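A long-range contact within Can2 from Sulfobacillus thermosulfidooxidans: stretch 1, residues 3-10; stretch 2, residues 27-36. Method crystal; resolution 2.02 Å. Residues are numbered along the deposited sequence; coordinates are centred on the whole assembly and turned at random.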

# COMPACT_ATOMS: atom_id res chain seq x y z
N ARG A 3 6.57 -4.96 -34.24
CA ARG A 3 7.90 -4.33 -33.94
C ARG A 3 7.71 -2.82 -33.71
O ARG A 3 7.23 -2.10 -34.60
CB ARG A 3 8.93 -4.64 -35.03
N LEU A 4 8.06 -2.36 -32.50
CA LEU A 4 7.81 -1.00 -31.96
C LEU A 4 8.76 0.01 -32.62
O LEU A 4 8.32 1.16 -32.85
CB LEU A 4 8.00 -1.05 -30.45
CG LEU A 4 7.72 0.26 -29.71
CD1 LEU A 4 6.22 0.54 -29.67
CD2 LEU A 4 8.32 0.22 -28.31
N ASP A 5 10.01 -0.38 -32.87
CA ASP A 5 11.01 0.47 -33.59
C ASP A 5 10.42 0.83 -34.96
O ASP A 5 10.49 2.02 -35.33
CB ASP A 5 12.38 -0.21 -33.68
N ASP A 6 9.80 -0.16 -35.63
CA ASP A 6 9.16 -0.03 -36.96
C ASP A 6 7.98 0.95 -36.86
O ASP A 6 7.96 1.92 -37.65
CB ASP A 6 8.73 -1.40 -37.50
N LEU A 7 7.05 0.72 -35.91
CA LEU A 7 5.86 1.60 -35.72
C LEU A 7 6.32 3.06 -35.58
O LEU A 7 5.68 3.93 -36.20
CB LEU A 7 5.02 1.13 -34.53
CG LEU A 7 3.75 0.36 -34.87
N PHE A 8 7.42 3.34 -34.86
CA PHE A 8 7.87 4.72 -34.58
C PHE A 8 8.66 5.31 -35.76
O PHE A 8 9.01 6.49 -35.65
CB PHE A 8 8.66 4.83 -33.27
CG PHE A 8 7.85 4.69 -31.99
CD1 PHE A 8 6.49 4.93 -31.94
CD2 PHE A 8 8.48 4.29 -30.83
CE1 PHE A 8 5.77 4.75 -30.76
CE2 PHE A 8 7.76 4.11 -29.65
CZ PHE A 8 6.41 4.35 -29.62
N ILE A 9 8.91 4.56 -36.84
CA ILE A 9 9.48 5.13 -38.11
C ILE A 9 8.32 5.72 -38.93
O ILE A 9 8.42 6.88 -39.36
CB ILE A 9 10.28 4.09 -38.92
N ILE A 10 7.24 4.95 -39.08
CA ILE A 10 6.00 5.30 -39.83
C ILE A 10 5.13 6.28 -39.03
O ILE A 10 4.53 7.18 -39.64
CB ILE A 10 5.24 3.99 -40.17
CG1 ILE A 10 6.10 3.04 -41.00
CG2 ILE A 10 3.90 4.30 -40.84
CD1 ILE A 10 5.70 1.58 -40.88
N ILE A 27 8.08 3.16 -20.57
CA ILE A 27 8.80 1.96 -21.04
C ILE A 27 8.89 1.95 -22.56
O ILE A 27 9.97 1.73 -23.10
CB ILE A 27 8.19 0.67 -20.44
CG1 ILE A 27 8.54 0.53 -18.95
CG2 ILE A 27 8.64 -0.53 -21.24
N PRO A 28 7.79 2.16 -23.33
CA PRO A 28 7.90 2.23 -24.79
C PRO A 28 8.78 3.36 -25.36
O PRO A 28 9.34 3.18 -26.42
CB PRO A 28 6.44 2.41 -25.23
CG PRO A 28 5.63 1.87 -24.07
CD PRO A 28 6.40 2.30 -22.86
N VAL A 29 8.89 4.47 -24.66
CA VAL A 29 9.68 5.69 -25.07
C VAL A 29 11.18 5.41 -24.87
O VAL A 29 11.98 5.85 -25.73
CB VAL A 29 9.21 6.93 -24.29
CG1 VAL A 29 10.14 8.12 -24.44
CG2 VAL A 29 7.79 7.31 -24.69
N ILE A 30 11.55 4.70 -23.80
CA ILE A 30 12.96 4.34 -23.50
C ILE A 30 13.41 3.25 -24.48
O ILE A 30 14.57 3.34 -24.95
CB ILE A 30 13.13 3.88 -22.03
CG1 ILE A 30 12.62 4.90 -21.02
CG2 ILE A 30 14.57 3.50 -21.76
CD1 ILE A 30 13.26 6.25 -21.11
N GLN A 31 12.53 2.27 -24.76
CA GLN A 31 12.80 1.15 -25.68
C GLN A 31 13.09 1.69 -27.09
O GLN A 31 14.10 1.28 -27.67
CB GLN A 31 11.62 0.17 -25.68
CG GLN A 31 11.91 -1.09 -26.48
CD GLN A 31 11.03 -2.25 -26.09
OE1 GLN A 31 11.01 -2.68 -24.93
NE2 GLN A 31 10.28 -2.78 -27.05
N ALA A 32 12.20 2.55 -27.61
CA ALA A 32 12.16 3.05 -29.00
C ALA A 32 11.79 4.53 -29.02
O ALA A 32 10.61 4.89 -29.09
CB ALA A 32 11.18 2.21 -29.80
N PRO A 33 12.76 5.46 -28.92
CA PRO A 33 12.46 6.89 -28.83
C PRO A 33 11.65 7.42 -30.02
O PRO A 33 12.05 7.27 -31.15
CB PRO A 33 13.85 7.54 -28.81
CG PRO A 33 14.77 6.45 -28.29
CD PRO A 33 14.20 5.16 -28.85
N PRO A 34 10.44 8.00 -29.81
CA PRO A 34 9.63 8.52 -30.91
C PRO A 34 10.03 9.97 -31.21
O PRO A 34 10.83 10.49 -30.51
CB PRO A 34 8.21 8.42 -30.35
CG PRO A 34 8.39 8.69 -28.89
CD PRO A 34 9.75 8.15 -28.51
N GLN A 35 9.48 10.55 -32.26
CA GLN A 35 9.90 11.91 -32.73
C GLN A 35 9.24 12.96 -31.83
O GLN A 35 9.90 13.94 -31.47
CB GLN A 35 9.53 12.06 -34.19
CG GLN A 35 10.18 10.99 -35.03
CD GLN A 35 9.94 11.24 -36.49
OE1 GLN A 35 9.34 10.41 -37.18
NE2 GLN A 35 10.35 12.41 -36.94
N ARG A 36 7.99 12.70 -31.44
CA ARG A 36 7.12 13.60 -30.66
C ARG A 36 6.32 12.77 -29.66
O ARG A 36 5.81 11.71 -30.05
CB ARG A 36 6.18 14.34 -31.61
CG ARG A 36 5.53 15.58 -31.02
CD ARG A 36 4.75 16.42 -32.02
NE ARG A 36 4.58 15.70 -33.27
CZ ARG A 36 5.30 15.86 -34.38
NH1 ARG A 36 6.28 16.74 -34.43
NH2 ARG A 36 5.05 15.09 -35.42

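The most unusual feature of this contact is the setting of the Phe8 ring, which has a proline over one face and a backbone carbonyl oxygen at its edge, near the ring plane. Pro34 CB sits 4.1 Å from the centroid of the Phe8 ring and 9° off the ring normal, so this methylene lies almost squarely over the face in a CH-pi contact. The edge of the same ring meets Pro28 O, which is 3.7 Å from Phe8 CE2. An aromatic ring suits both sites: its pi face accepts the proline C-H, while its weakly positive edge hydrogens tolerate the carbonyl oxygen of Pro28.

No hydrogen bond joins the two stretches among the atoms modelled; the contact rests on packing, and 346 Å² is buried, both sides summed. Phe8 and Leu4 supply most of stretch 1's share, 98 and 62 Å². They stand one turn apart on helix 4-10, where Phe8 N donates to Leu4 O (3.1 Å), and both point their CA-to-CB bonds toward stretch 2. The helix thus presents two large apolar side chains in the same direction. Phe8 takes the m rotamer at chi1; Leu4 is t at chi1 and p at chi2.

Across from them, helix 27-31 ends and the chain turns into loop. The two helix axes run nearly perpendicular, at 86°, and come no closer than 10.8 Å; much of the contact is made by the loop that follows helix 27-31. Ala32, the first residue to leave helical phi/psi, touches Leu4, Asp5 and Phe8. Its CA-to-CB bond points toward stretch 1, and Ala32 CB lies 3.8 Å from Leu4 CD2, 3.6 Å from Phe8 CD2 and 4.2 Å from Asp5 CA. With only a methyl here, the backbones lie close: the CA atoms of Asp5 and Ala32 are 5.4 Å apart.

Leu4 CD2 is a busy atom. Besides touching Ala32, Leu4 CD2 packs on Pro28 CB at 4.2 Å, approaches Pro28 O at 3.7 Å, and lies 3.8 Å from Gln31 NE2. Pro28 O is not left without a partner, for it accepts a hydrogen bond from Ala32 N (3.2 Å) within its own stretch. Gln31 points its CA-to-CB bond toward stretch 1, while its OE1 is hydrogen-bonded elsewhere in the structure; the residue can border the apolar cluster and still satisfy that oxygen.

Beyond Ala32 the chain carries Pro34 alongside Phe8, their CA atoms 5.6 Å apart. The buried proline offers a compact, apolar ring, and Pro34 CB also lies 4.1 Å from Phe8 CG. Pro33, between Ala32 and Pro34, points away and takes no real part. At the exposed margin, Gln35 sets off sideways, but its end comes nearer: Gln35 OE1 lies 4.2 Å from Phe8 O and 4.2 Å from Ile9 O. These oxygen pairs are only loose neighbours, and a polar side chain fits this exposed position.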